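Side-chain contacts in ZmpA Glycopeptidase (Clostridium perfringens, PDB 6XSX), which probably cleaves the peptide backbone of glycosylated proteins as a metal-dependent glycopeptidase, this chain being its M60 catalytic module: residues I217-K222 / P303-R308; W356-Q359 / T364-P367; N286-N291 / V297-L302; T275-M280 / P313-R318; G258-N263 / M280-H285. All coordinates share one frame; numbering follows the deposited sequence.

Contact 1: residues I217-K222 / P303-R308; sequences IKETMK and PLHFER
H305 NE2 donates to E219 OE2 over 2.5 Å, a short and nearly straight bond with an N-H...O angle of 167°. The carboxylate oxygen lies almost exactly in the imidazole plane, where the N-H points, and receives it on its anti lone pair, the one turned away from OE1. Carboxylate and ring are only 23° apart in plane, so the two flat groups meet edge on. E219 can reach this position because its CG stands anti to the backbone N (chi1 -178°) and its chain then folds at chi2, bringing the acid back across the gap between helix 206-224 and helix 301-309. The imidazole is steadied from another direction by stacking with Y223.

Beside this polar pair, the CZ and CE2 edge of the F306 ring meets both E219 and T220. F306 CZ touches E219 CG at 3.7 Å, so the methylenes of the glutamate are used as apolar surface while the acid is used for bonding. T220, which is buried, brings OG1 to the edge of the same ring, 3.5 Å from F306 CE2. That hydroxyl is bonded to V216 O in the preceding helical turn, which lets a threonine face a phenylalanine in the interior.

With their axes 11.2 Å apart, the helices need long side chains to span the space, and glutamate, histidine and phenylalanine provide them. A carboxylate so close would probably raise the basicity of the imidazole and so make its protonated form easier to reach.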
# COMPACT_ATOMS: atom_id res chain seq x y z
N ILE A 217 -3.61 0.83 8.41
CA ILE A 217 -2.70 1.95 8.58
C ILE A 217 -1.60 1.58 9.58
O ILE A 217 -0.42 1.90 9.36
CB ILE A 217 -3.44 3.25 8.98
CG1 ILE A 217 -4.43 3.70 7.90
CG2 ILE A 217 -2.45 4.36 9.35
CD1 ILE A 217 -3.77 4.12 6.61
N LYS A 218 -1.98 0.90 10.67
CA LYS A 218 -1.03 0.42 11.66
C LYS A 218 0.03 -0.46 10.98
O LYS A 218 1.22 -0.19 11.07
CB LYS A 218 -1.76 -0.32 12.78
CG LYS A 218 -0.97 -0.50 14.07
CD LYS A 218 -1.81 -1.07 15.20
CE LYS A 218 -0.98 -1.75 16.27
NZ LYS A 218 -1.71 -2.92 16.83
N GLU A 219 -0.43 -1.51 10.29
CA GLU A 219 0.47 -2.46 9.64
C GLU A 219 1.35 -1.72 8.63
O GLU A 219 2.56 -1.95 8.59
CB GLU A 219 -0.33 -3.63 9.06
CG GLU A 219 0.50 -4.72 8.40
CD GLU A 219 1.65 -5.27 9.23
OE1 GLU A 219 1.52 -5.30 10.47
OE2 GLU A 219 2.67 -5.67 8.64
N THR A 220 0.75 -0.80 7.86
CA THR A 220 1.48 -0.06 6.84
C THR A 220 2.58 0.78 7.47
O THR A 220 3.70 0.84 6.97
CB THR A 220 0.58 0.85 5.99
OG1 THR A 220 -0.26 0.01 5.19
CG2 THR A 220 1.37 1.77 5.08
N MET A 221 2.26 1.43 8.59
CA MET A 221 3.22 2.35 9.16
C MET A 221 4.35 1.58 9.85
O MET A 221 5.51 1.99 9.75
CB MET A 221 2.54 3.38 10.06
CG MET A 221 1.87 4.44 9.21
SD MET A 221 1.06 5.75 10.11
CE MET A 221 2.46 6.79 10.54
N LYS A 222 4.02 0.44 10.47
CA LYS A 222 5.05 -0.46 10.97
C LYS A 222 5.98 -0.91 9.83
O LYS A 222 7.20 -0.79 9.93
CB LYS A 222 4.40 -1.66 11.68
CG LYS A 222 5.39 -2.68 12.22
CD LYS A 222 4.68 -3.85 12.87
CE LYS A 222 5.55 -5.09 12.98
NZ LYS A 222 4.77 -6.23 13.52
N PRO A 303 1.92 -3.50 -1.46
CA PRO A 303 0.98 -4.54 -1.84
C PRO A 303 1.56 -5.96 -1.73
O PRO A 303 0.85 -6.88 -1.32
CB PRO A 303 0.51 -4.13 -3.24
CG PRO A 303 1.60 -3.19 -3.75
CD PRO A 303 2.09 -2.48 -2.51
N LEU A 304 2.86 -6.13 -2.04
CA LEU A 304 3.49 -7.44 -1.93
C LEU A 304 3.45 -7.94 -0.48
O LEU A 304 3.16 -9.11 -0.25
CB LEU A 304 4.93 -7.41 -2.45
CG LEU A 304 5.11 -7.22 -3.96
CD1 LEU A 304 6.56 -6.92 -4.30
CD2 LEU A 304 4.63 -8.42 -4.74
N HIS A 305 3.71 -7.05 0.48
CA HIS A 305 3.71 -7.38 1.90
C HIS A 305 2.33 -7.84 2.34
O HIS A 305 2.21 -8.86 3.04
CB HIS A 305 4.24 -6.20 2.74
CG HIS A 305 4.10 -6.34 4.22
ND1 HIS A 305 4.84 -7.24 4.96
CD2 HIS A 305 3.34 -5.66 5.10
CE1 HIS A 305 4.54 -7.10 6.24
NE2 HIS A 305 3.60 -6.15 6.35
N PHE A 306 1.30 -7.10 1.90
CA PHE A 306 -0.08 -7.38 2.25
C PHE A 306 -0.51 -8.72 1.66
O PHE A 306 -1.34 -9.41 2.25
CB PHE A 306 -1.00 -6.18 1.97
CG PHE A 306 -1.18 -5.29 3.17
CD1 PHE A 306 -2.14 -5.57 4.13
CD2 PHE A 306 -0.37 -4.18 3.36
CE1 PHE A 306 -2.29 -4.76 5.25
CE2 PHE A 306 -0.51 -3.37 4.48
CZ PHE A 306 -1.48 -3.66 5.42
N GLU A 307 0.07 -9.08 0.50
CA GLU A 307 -0.11 -10.40 -0.08
C GLU A 307 0.52 -11.46 0.83
O GLU A 307 -0.12 -12.46 1.17
CB GLU A 307 0.45 -10.44 -1.50
CG GLU A 307 -0.53 -9.91 -2.52
CD GLU A 307 -0.00 -9.70 -3.93
OE1 GLU A 307 1.24 -9.52 -4.08
OE2 GLU A 307 -0.83 -9.71 -4.86
N ARG A 308 1.77 -11.22 1.24
CA ARG A 308 2.50 -12.20 2.04
C ARG A 308 1.82 -12.41 3.40
O ARG A 308 1.68 -13.55 3.84
CB ARG A 308 3.95 -11.78 2.24
CG ARG A 308 4.73 -12.68 3.19
CD ARG A 308 5.97 -11.97 3.70
NE ARG A 308 6.93 -12.89 4.30
CZ ARG A 308 8.18 -12.59 4.63
NH1 ARG A 308 8.67 -11.37 4.43
NH2 ARG A 308 8.95 -13.51 5.17

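Contact 2: residues W356-Q359 / T364-P367; sequences WQLQ and TFWP. With EDO (1,2-ethanediol), chain G.
The short turn that leads from helix 347-361 into helix 365-375 is tied together by the amide of Q359, whose OE1 accepts the backbone N-H of W366 at 2.8 Å. That N-H belongs to the first turn of the new helix, where no earlier helical carbonyl is available, and the glutamine supplies an acceptor instead. The donor stands 23° off the carbonyl plane and the N-H...O angle is 147°, a somewhat bent bond. A fold at chi2 (67°) turns the amide back over the turn, where its NE2 also binds K363 O. With both ends engaged, the amide has its rotation fixed. The oxygen of Q359, OE1, additionally lies 3.2 Å from W366 CB.

The apolar half of the contact is a CH-pi interaction. L358 CB lies over one face of F365, 4.0 Å from the ring centroid and displaced toward the rim, while L358 CD1 follows the ring to F365 CZ at 3.9 Å. A branched leucine against a flat phenylalanine fills this interior well, and A394 of helix 383-398 touches both.

At the outer end T364 OG1 accepts from O1 of a 1,2-ethanediol at 2.7 Å and is bonded to D362 OD1 as well; the diol probably came from the crystallisation liquor. Together these features make a tight connection between two consecutive helices of the M60 peptidase module, closed by a side-chain acceptor for the N-terminal turn of the second.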
# COMPACT_ATOMS: atom_id res chain seq x y z
N TRP A 356 12.43 -7.19 -2.87
CA TRP A 356 11.44 -8.11 -2.33
C TRP A 356 12.12 -9.36 -1.77
O TRP A 356 11.76 -9.85 -0.70
CB TRP A 356 10.39 -8.45 -3.40
CG TRP A 356 9.34 -9.40 -2.92
CD1 TRP A 356 9.03 -10.62 -3.45
CD2 TRP A 356 8.47 -9.23 -1.78
NE1 TRP A 356 8.01 -11.20 -2.74
CE2 TRP A 356 7.66 -10.38 -1.70
CE3 TRP A 356 8.30 -8.22 -0.82
CZ2 TRP A 356 6.70 -10.54 -0.70
CZ3 TRP A 356 7.35 -8.38 0.17
CH2 TRP A 356 6.56 -9.53 0.22
N GLN A 357 13.12 -9.87 -2.51
CA GLN A 357 13.88 -11.05 -2.10
C GLN A 357 14.55 -10.82 -0.75
O GLN A 357 14.54 -11.72 0.10
CB GLN A 357 14.94 -11.40 -3.14
CG GLN A 357 14.36 -11.95 -4.44
CD GLN A 357 15.43 -12.42 -5.38
OE1 GLN A 357 16.42 -11.72 -5.62
NE2 GLN A 357 15.24 -13.61 -5.93
N LEU A 358 15.17 -9.65 -0.57
CA LEU A 358 15.82 -9.31 0.70
C LEU A 358 14.79 -9.27 1.82
O LEU A 358 15.12 -9.62 2.95
CB LEU A 358 16.57 -7.98 0.58
CG LEU A 358 17.73 -7.96 -0.42
CD1 LEU A 358 18.33 -6.56 -0.55
CD2 LEU A 358 18.81 -8.97 -0.05
N GLN A 359 13.55 -8.87 1.50
CA GLN A 359 12.47 -8.77 2.48
C GLN A 359 11.91 -10.16 2.80
O GLN A 359 11.51 -10.43 3.93
CB GLN A 359 11.36 -7.84 1.98
CG GLN A 359 10.16 -7.74 2.91
CD GLN A 359 10.47 -7.05 4.23
OE1 GLN A 359 11.47 -6.37 4.38
NE2 GLN A 359 9.60 -7.25 5.20
N THR A 364 12.73 -7.71 8.57
CA THR A 364 13.12 -6.43 9.16
C THR A 364 13.76 -5.50 8.13
O THR A 364 14.10 -4.36 8.45
CB THR A 364 14.07 -6.56 10.36
OG1 THR A 364 15.35 -7.03 9.94
CG2 THR A 364 13.52 -7.42 11.49
N PHE A 365 13.94 -5.97 6.89
CA PHE A 365 14.69 -5.21 5.90
C PHE A 365 13.96 -3.91 5.54
O PHE A 365 14.55 -2.83 5.63
CB PHE A 365 14.99 -6.03 4.64
CG PHE A 365 15.46 -5.23 3.45
CD1 PHE A 365 16.64 -4.51 3.50
CD2 PHE A 365 14.72 -5.19 2.28
CE1 PHE A 365 17.07 -3.77 2.41
CE2 PHE A 365 15.15 -4.45 1.19
CZ PHE A 365 16.32 -3.73 1.26
N TRP A 366 12.71 -4.01 5.10
CA TRP A 366 12.06 -2.88 4.45
C TRP A 366 11.93 -1.67 5.39
O TRP A 366 12.33 -0.57 5.02
CB TRP A 366 10.72 -3.27 3.79
CG TRP A 366 10.24 -2.19 2.87
CD1 TRP A 366 9.12 -1.42 2.99
CD2 TRP A 366 10.93 -1.72 1.69
NE1 TRP A 366 9.05 -0.52 1.96
CE2 TRP A 366 10.15 -0.66 1.16
CE3 TRP A 366 12.11 -2.09 1.03
CZ2 TRP A 366 10.52 0.01 -0.01
CZ3 TRP A 366 12.48 -1.41 -0.12
CH2 TRP A 366 11.69 -0.37 -0.63
N PRO A 367 11.39 -1.81 6.62
CA PRO A 367 11.27 -0.67 7.53
C PRO A 367 12.60 0.07 7.71
O PRO A 367 12.65 1.31 7.64
CB PRO A 367 10.74 -1.28 8.85
CG PRO A 367 10.91 -2.78 8.68
CD PRO A 367 10.83 -3.04 7.20
C1 EDO G . 17.82 -6.53 7.73
O1 EDO G . 17.39 -5.65 8.75
C2 EDO G . 19.11 -7.19 8.05
O2 EDO G . 19.21 -7.52 9.42

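Contact 3: residues N286-N291 / V297-L302; sequences NFDTNN and VTNNML
T298 opens a type I beta turn, closed by M301, that joins helix 295-298 to helix 301-309, and its hydroxyl meets the loop 286-291 through a water. This water lies 2.9 Å from T298 OG1 and only 2.5 Å from D288 OD2, a short approach whose proton arrangement is uncertain. E370 OE1 also crowds D288 OD2, so one of the two acids may be protonated. The direct gap between T298 OG1 and D288 OD2 is too wide for a bond, so a bridging molecule suits it. T298 OG1 has a second, weak partner in I294 O, one turn back in its own helix.

N299 follows, and it makes the direct link. Its ND2 donates to D288 O at 3.2 Å with an N-H...O angle of 171°; the acceptor lies in the plane of the asparagine amide, and the donor lies in the plane of the carbonyl, on a lone pair. The other branch, N299 OD1, rests 3.2 Å from D288 CB. An asparagine is apt here, being short enough to fit the tight space and able to satisfy a loop carbonyl.

N300 turns its amide back, ND2 making a weak bond to V297 O, while its side chain also touches W277 and H281 of helix 277-286. M301 N completes the turn by binding T298 O at 3.1 Å. L302 lies against M280 and M283.

Across the contact, D288 also shapes its own end of the loop through an Asx turn: N290 N reaches D288 OD1 at 3.0 Å, approaching from above the carboxylate plane.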
# COMPACT_ATOMS: atom_id res chain seq x y z
N ASN A 286 0.87 6.52 -2.05
CA ASN A 286 0.65 7.63 -1.14
C ASN A 286 1.74 7.66 -0.06
O ASN A 286 2.01 8.72 0.51
CB ASN A 286 -0.76 7.60 -0.54
CG ASN A 286 -1.76 8.32 -1.40
OD1 ASN A 286 -1.53 9.46 -1.81
ND2 ASN A 286 -2.89 7.69 -1.67
N PHE A 287 2.36 6.51 0.21
CA PHE A 287 3.30 6.47 1.32
C PHE A 287 4.75 6.79 0.95
O PHE A 287 5.60 6.77 1.83
CB PHE A 287 3.16 5.17 2.13
CG PHE A 287 2.20 5.29 3.27
CD1 PHE A 287 2.63 5.68 4.53
CD2 PHE A 287 0.84 5.04 3.09
CE1 PHE A 287 1.74 5.81 5.59
CE2 PHE A 287 -0.05 5.17 4.15
CZ PHE A 287 0.40 5.55 5.39
N ASP A 288 5.07 7.10 -0.33
CA ASP A 288 6.44 7.52 -0.62
C ASP A 288 6.53 8.44 -1.84
O ASP A 288 6.15 8.06 -2.94
CB ASP A 288 7.41 6.35 -0.73
CG ASP A 288 8.88 6.74 -0.59
OD1 ASP A 288 9.16 7.91 -0.25
OD2 ASP A 288 9.73 5.87 -0.82
N THR A 289 7.11 9.63 -1.62
CA THR A 289 7.30 10.61 -2.68
C THR A 289 8.77 11.02 -2.77
O THR A 289 9.09 11.99 -3.44
CB THR A 289 6.52 11.91 -2.40
OG1 THR A 289 6.93 12.43 -1.13
CG2 THR A 289 5.02 11.72 -2.46
N ASN A 290 9.64 10.28 -2.07
CA ASN A 290 11.04 10.65 -1.97
C ASN A 290 11.69 10.63 -3.36
O ASN A 290 11.80 9.57 -3.98
CB ASN A 290 11.77 9.75 -0.97
CG ASN A 290 13.16 10.22 -0.61
OD1 ASN A 290 13.67 11.20 -1.15
ND2 ASN A 290 13.80 9.50 0.31
N ASN A 291 12.15 11.80 -3.82
CA ASN A 291 12.73 11.91 -5.16
C ASN A 291 14.18 11.40 -5.18
O ASN A 291 14.78 11.34 -6.25
CB ASN A 291 12.52 13.28 -5.81
CG ASN A 291 13.23 14.43 -5.12
OD1 ASN A 291 14.14 14.23 -4.31
ND2 ASN A 291 12.81 15.64 -5.42
N VAL A 297 9.02 2.10 -8.33
CA VAL A 297 9.47 0.73 -8.14
C VAL A 297 9.15 0.33 -6.70
O VAL A 297 8.43 -0.65 -6.49
CB VAL A 297 10.96 0.55 -8.51
CG1 VAL A 297 11.49 -0.82 -8.12
CG2 VAL A 297 11.20 0.80 -10.00
N THR A 298 9.61 1.15 -5.75
CA THR A 298 9.69 0.77 -4.35
C THR A 298 8.30 0.68 -3.71
O THR A 298 8.13 -0.02 -2.72
CB THR A 298 10.68 1.63 -3.55
OG1 THR A 298 10.32 3.01 -3.62
CG2 THR A 298 12.11 1.44 -3.98
N ASN A 299 7.29 1.36 -4.29
CA ASN A 299 5.99 1.43 -3.65
C ASN A 299 5.25 0.09 -3.73
O ASN A 299 4.31 -0.16 -2.98
CB ASN A 299 5.20 2.68 -4.07
CG ASN A 299 5.74 3.96 -3.45
OD1 ASN A 299 6.55 3.91 -2.53
ND2 ASN A 299 5.30 5.11 -3.95
N ASN A 300 5.71 -0.79 -4.62
CA ASN A 300 5.15 -2.11 -4.80
C ASN A 300 5.44 -3.00 -3.59
O ASN A 300 4.83 -4.06 -3.43
CB ASN A 300 5.76 -2.78 -6.03
CG ASN A 300 5.40 -2.05 -7.31
OD1 ASN A 300 4.23 -1.87 -7.61
ND2 ASN A 300 6.41 -1.62 -8.05
N MET A 301 6.40 -2.60 -2.77
CA MET A 301 6.76 -3.41 -1.61
C MET A 301 5.56 -3.51 -0.68
O MET A 301 5.41 -4.51 0.03
CB MET A 301 7.95 -2.83 -0.85
CG MET A 301 9.27 -3.01 -1.58
SD MET A 301 9.81 -4.76 -1.74
CE MET A 301 10.34 -5.07 -0.06
N LEU A 302 4.68 -2.49 -0.73
CA LEU A 302 3.54 -2.46 0.18
C LEU A 302 2.50 -3.52 -0.23
O LEU A 302 2.17 -4.38 0.58
CB LEU A 302 2.94 -1.06 0.34
CG LEU A 302 1.80 -0.97 1.36
CD1 LEU A 302 2.29 -1.23 2.78
CD2 LEU A 302 1.08 0.37 1.29
O HOH W 1 9.02 3.50 -1.06

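Contact 4: residues T275-M280 / P313-R318; sequences TGWGFM and PSNITR
The N-terminal end of helix 277-286, the helix with the HExxH sequence, meets the single-turn helix 315-318 through the indole of W277, which receives N315 on one face. N315 CB sits 3.4 Å from W277 CZ3, and the amide beyond it extends over the middle of the indole, its plane inclined 55° to the ring. Chi1 near 180° (-177°) swings the indole outward from the first helical turn to meet N315. A broad, flat side chain is well suited to receive a short polar one in this way.

R318 adds the outer edge of the contact. A kink at chi3 brings its NH1 to 3.5 Å from W277 CB, and N315 CA, of the same segment as the arginine, lies over one face of the guanidinium, toward its rim. The charge of R318 is met by E307, which forms a salt bridge to NH2 and also accepts from N315 N, so one acid holds both residues. S314 occupies the N-cap of the short helix, with OG taking a weak bond from I316 N.

On the helix side the W277 ring also meets H281, the first histidine of the sequence. Such a position beside an HExxH helix is consistent with the surroundings of a zincin active site.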
# COMPACT_ATOMS: atom_id res chain seq x y z
N THR A 275 -7.42 -5.83 1.14
CA THR A 275 -6.00 -5.53 1.13
C THR A 275 -5.30 -6.21 -0.05
O THR A 275 -4.10 -6.49 0.02
CB THR A 275 -5.30 -5.88 2.45
OG1 THR A 275 -5.55 -7.25 2.76
CG2 THR A 275 -5.72 -5.00 3.60
N GLY A 276 -6.06 -6.50 -1.11
CA GLY A 276 -5.50 -7.05 -2.34
C GLY A 276 -4.73 -5.98 -3.11
O GLY A 276 -4.68 -4.81 -2.70
N TRP A 277 -4.15 -6.40 -4.25
CA TRP A 277 -3.18 -5.59 -4.99
C TRP A 277 -3.72 -4.20 -5.34
O TRP A 277 -3.05 -3.20 -5.10
CB TRP A 277 -2.68 -6.33 -6.24
CG TRP A 277 -1.62 -5.55 -6.96
CD1 TRP A 277 -1.84 -4.56 -7.87
CD2 TRP A 277 -0.20 -5.60 -6.75
NE1 TRP A 277 -0.64 -4.01 -8.26
CE2 TRP A 277 0.38 -4.63 -7.60
CE3 TRP A 277 0.64 -6.39 -5.96
CZ2 TRP A 277 1.76 -4.43 -7.68
CZ3 TRP A 277 2.00 -6.19 -6.04
CH2 TRP A 277 2.55 -5.23 -6.89
N GLY A 278 -4.91 -4.15 -5.96
CA GLY A 278 -5.53 -2.90 -6.37
C GLY A 278 -5.52 -1.83 -5.28
O GLY A 278 -5.01 -0.73 -5.51
N PHE A 279 -6.05 -2.14 -4.09
CA PHE A 279 -6.16 -1.15 -3.03
C PHE A 279 -4.79 -0.77 -2.47
O PHE A 279 -4.51 0.41 -2.28
CB PHE A 279 -7.09 -1.62 -1.91
CG PHE A 279 -8.55 -1.36 -2.20
CD1 PHE A 279 -9.13 -0.15 -1.85
CD2 PHE A 279 -9.32 -2.31 -2.85
CE1 PHE A 279 -10.47 0.10 -2.13
CE2 PHE A 279 -10.66 -2.07 -3.13
CZ PHE A 279 -11.23 -0.86 -2.78
N MET A 280 -3.94 -1.77 -2.20
CA MET A 280 -2.71 -1.53 -1.48
C MET A 280 -1.66 -0.89 -2.38
O MET A 280 -0.80 -0.14 -1.90
CB MET A 280 -2.19 -2.82 -0.83
CG MET A 280 -3.17 -3.36 0.21
SD MET A 280 -3.66 -2.08 1.41
CE MET A 280 -2.11 -1.86 2.29
N PRO A 313 -0.17 -15.81 -2.75
CA PRO A 313 0.97 -15.74 -3.67
C PRO A 313 1.12 -14.32 -4.22
O PRO A 313 0.17 -13.75 -4.75
CB PRO A 313 0.58 -16.75 -4.77
CG PRO A 313 -0.30 -17.76 -4.03
CD PRO A 313 -1.10 -16.91 -3.06
N SER A 314 2.33 -13.76 -4.07
CA SER A 314 2.58 -12.38 -4.45
C SER A 314 2.35 -12.18 -5.95
O SER A 314 2.32 -13.14 -6.73
CB SER A 314 3.95 -11.91 -4.04
OG SER A 314 4.90 -12.10 -5.08
N ASN A 315 2.17 -10.91 -6.34
CA ASN A 315 1.98 -10.56 -7.73
C ASN A 315 3.14 -11.11 -8.56
O ASN A 315 2.97 -11.45 -9.73
CB ASN A 315 1.87 -9.04 -7.90
CG ASN A 315 1.06 -8.62 -9.11
OD1 ASN A 315 0.43 -9.45 -9.77
ND2 ASN A 315 1.06 -7.33 -9.39
N ILE A 316 4.31 -11.21 -7.94
CA ILE A 316 5.47 -11.71 -8.67
C ILE A 316 5.22 -13.17 -9.07
O ILE A 316 5.59 -13.57 -10.17
CB ILE A 316 6.79 -11.44 -7.92
CG1 ILE A 316 6.98 -9.94 -7.68
CG2 ILE A 316 7.95 -12.04 -8.69
CD1 ILE A 316 8.21 -9.57 -6.87
N THR A 317 4.55 -13.94 -8.20
CA THR A 317 4.13 -15.28 -8.58
C THR A 317 2.98 -15.19 -9.58
O THR A 317 2.98 -15.89 -10.59
CB THR A 317 3.76 -16.14 -7.36
OG1 THR A 317 4.96 -16.36 -6.63
CG2 THR A 317 3.13 -17.46 -7.73
N ARG A 318 2.02 -14.31 -9.31
CA ARG A 318 0.82 -14.20 -10.12
C ARG A 318 1.20 -13.91 -11.57
O ARG A 318 0.61 -14.49 -12.48
CB ARG A 318 -0.18 -13.23 -9.48
CG ARG A 318 -1.58 -13.25 -10.07
CD ARG A 318 -2.61 -12.51 -9.24
NE ARG A 318 -2.30 -11.11 -8.93
CZ ARG A 318 -1.84 -10.68 -7.76
NH1 ARG A 318 -1.60 -9.39 -7.57
NH2 ARG A 318 -1.62 -11.54 -6.77

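Contact 5: residues G258-N263 / M280-H285; sequences GITGFN and MHEMGH
Van der Waals contact carries the meeting of strand 259-262 with helix 277-286, and it centres on T260 and E282. T260 OG1 lies 3.5 Å from E282 CB and T260 CG2 lies 3.9 Å from the same carbon, so both branches of the threonine straddle one methylene. The side chains cross at about a right angle. A small beta-branched residue suits this place, since the backbones come within 5.8 Å between T260 CA and E282 CA.

The polar interactions run to other partners. T260 OG1 is bonded to Y240 OH on the neighbouring strand 240-244, which lets the hydroxyl face the helix without bonding to it. N286, at the helix end, ties down the start of the strand, its OD1 accepting from G258 N and its ND2 donating to I259 O.

The acid of E282 turns away from the strand: chi1 of -60° sets CG beside the backbone N, and a bend at chi2 (-43°) carries the carboxylate toward the histidines, OE2 at the edge of H281 and OE1 at the edge of H285, each in the ring plane. No metal is bound to the histidines here. A helix bearing H281, E282 and H285, packed against a strand of the sheet, fits the HExxH active-site helix of the zincin metallopeptidases.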
# COMPACT_ATOMS: atom_id res chain seq x y z
N GLY A 258 -2.82 11.52 -0.16
CA GLY A 258 -3.35 10.68 0.91
C GLY A 258 -4.77 10.21 0.63
O GLY A 258 -5.55 10.00 1.55
N ILE A 259 -5.10 10.06 -0.66
CA ILE A 259 -6.42 9.61 -1.07
C ILE A 259 -6.24 8.40 -1.99
O ILE A 259 -5.47 8.46 -2.94
CB ILE A 259 -7.18 10.75 -1.78
CG1 ILE A 259 -7.49 11.90 -0.81
CG2 ILE A 259 -8.43 10.24 -2.48
CD1 ILE A 259 -7.66 13.26 -1.48
N THR A 260 -6.98 7.32 -1.70
CA THR A 260 -7.21 6.24 -2.66
C THR A 260 -8.57 6.43 -3.32
O THR A 260 -9.59 6.58 -2.65
CB THR A 260 -7.15 4.86 -1.99
OG1 THR A 260 -5.79 4.58 -1.64
CG2 THR A 260 -7.70 3.76 -2.87
N GLY A 261 -8.58 6.44 -4.65
CA GLY A 261 -9.83 6.46 -5.40
C GLY A 261 -10.15 5.05 -5.89
O GLY A 261 -9.23 4.32 -6.24
N PHE A 262 -11.43 4.67 -5.85
CA PHE A 262 -11.90 3.39 -6.36
C PHE A 262 -13.20 3.65 -7.12
O PHE A 262 -13.91 4.60 -6.81
CB PHE A 262 -12.09 2.38 -5.23
CG PHE A 262 -12.95 2.88 -4.09
CD1 PHE A 262 -14.33 2.96 -4.21
CD2 PHE A 262 -12.37 3.31 -2.90
CE1 PHE A 262 -15.11 3.46 -3.18
CE2 PHE A 262 -13.15 3.79 -1.85
CZ PHE A 262 -14.52 3.88 -2.00
N ASN A 263 -13.50 2.79 -8.09
CA ASN A 263 -14.68 2.96 -8.93
C ASN A 263 -15.89 2.32 -8.23
O ASN A 263 -15.74 1.66 -7.20
CB ASN A 263 -14.43 2.39 -10.33
CG ASN A 263 -15.17 3.13 -11.43
OD1 ASN A 263 -16.13 3.87 -11.19
ND2 ASN A 263 -14.73 2.93 -12.66
N MET A 280 -3.94 -1.77 -2.20
CA MET A 280 -2.71 -1.53 -1.48
C MET A 280 -1.66 -0.89 -2.38
O MET A 280 -0.80 -0.14 -1.90
CB MET A 280 -2.19 -2.82 -0.83
CG MET A 280 -3.17 -3.36 0.21
SD MET A 280 -3.66 -2.08 1.41
CE MET A 280 -2.11 -1.86 2.29
N HIS A 281 -1.77 -1.11 -3.69
CA HIS A 281 -0.89 -0.43 -4.63
C HIS A 281 -1.10 1.08 -4.55
O HIS A 281 -0.14 1.83 -4.58
CB HIS A 281 -1.10 -0.99 -6.05
CG HIS A 281 -0.44 -0.20 -7.13
ND1 HIS A 281 0.85 -0.46 -7.56
CD2 HIS A 281 -0.89 0.84 -7.88
CE1 HIS A 281 1.17 0.39 -8.52
NE2 HIS A 281 0.11 1.20 -8.74
N GLU A 282 -2.36 1.50 -4.41
CA GLU A 282 -2.68 2.92 -4.28
C GLU A 282 -2.17 3.48 -2.95
O GLU A 282 -1.67 4.59 -2.91
CB GLU A 282 -4.18 3.19 -4.42
CG GLU A 282 -4.74 2.76 -5.76
CD GLU A 282 -3.89 3.12 -6.97
OE1 GLU A 282 -3.35 4.23 -7.00
OE2 GLU A 282 -3.76 2.26 -7.88
N MET A 283 -2.34 2.72 -1.86
CA MET A 283 -1.85 3.21 -0.59
C MET A 283 -0.33 3.37 -0.67
O MET A 283 0.23 4.34 -0.17
CB MET A 283 -2.23 2.28 0.57
CG MET A 283 -1.73 2.76 1.92
SD MET A 283 -2.57 1.95 3.32
CE MET A 283 -4.22 2.64 3.14
N GLY A 284 0.32 2.41 -1.36
CA GLY A 284 1.76 2.43 -1.60
C GLY A 284 2.24 3.72 -2.26
O GLY A 284 3.24 4.30 -1.82
N HIS A 285 1.54 4.17 -3.30
CA HIS A 285 1.87 5.41 -3.98
C HIS A 285 1.83 6.57 -2.99
O HIS A 285 2.61 7.50 -3.10
CB HIS A 285 0.85 5.74 -5.08
CG HIS A 285 1.03 5.06 -6.38
ND1 HIS A 285 2.27 4.95 -7.00
CD2 HIS A 285 0.13 4.50 -7.22
CE1 HIS A 285 2.13 4.31 -8.15
NE2 HIS A 285 0.81 4.03 -8.31

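All five contacts lie in the M60 peptidase module, and helix 277-286 with helix 301-309 links most of them. Contacts 4 and 5 share the former and M280 itself; contacts 1 and 3 share the latter. Contacts 1 and 4 are closest, with centres about 11 Å apart, in contact through helix 301-309 and the short helix 315-318 that follows it. Contacts 3 and 5 are nested in the loop closed by contact 1, whereas contact 2 follows later in the chain. Contacts 2 and 5, whose centres are about 22 Å apart and whose nearest atoms are about 8 Å apart, do not touch. The series thus leads from the mixed sheet across the probable metal-binding helix into the helical part of the module.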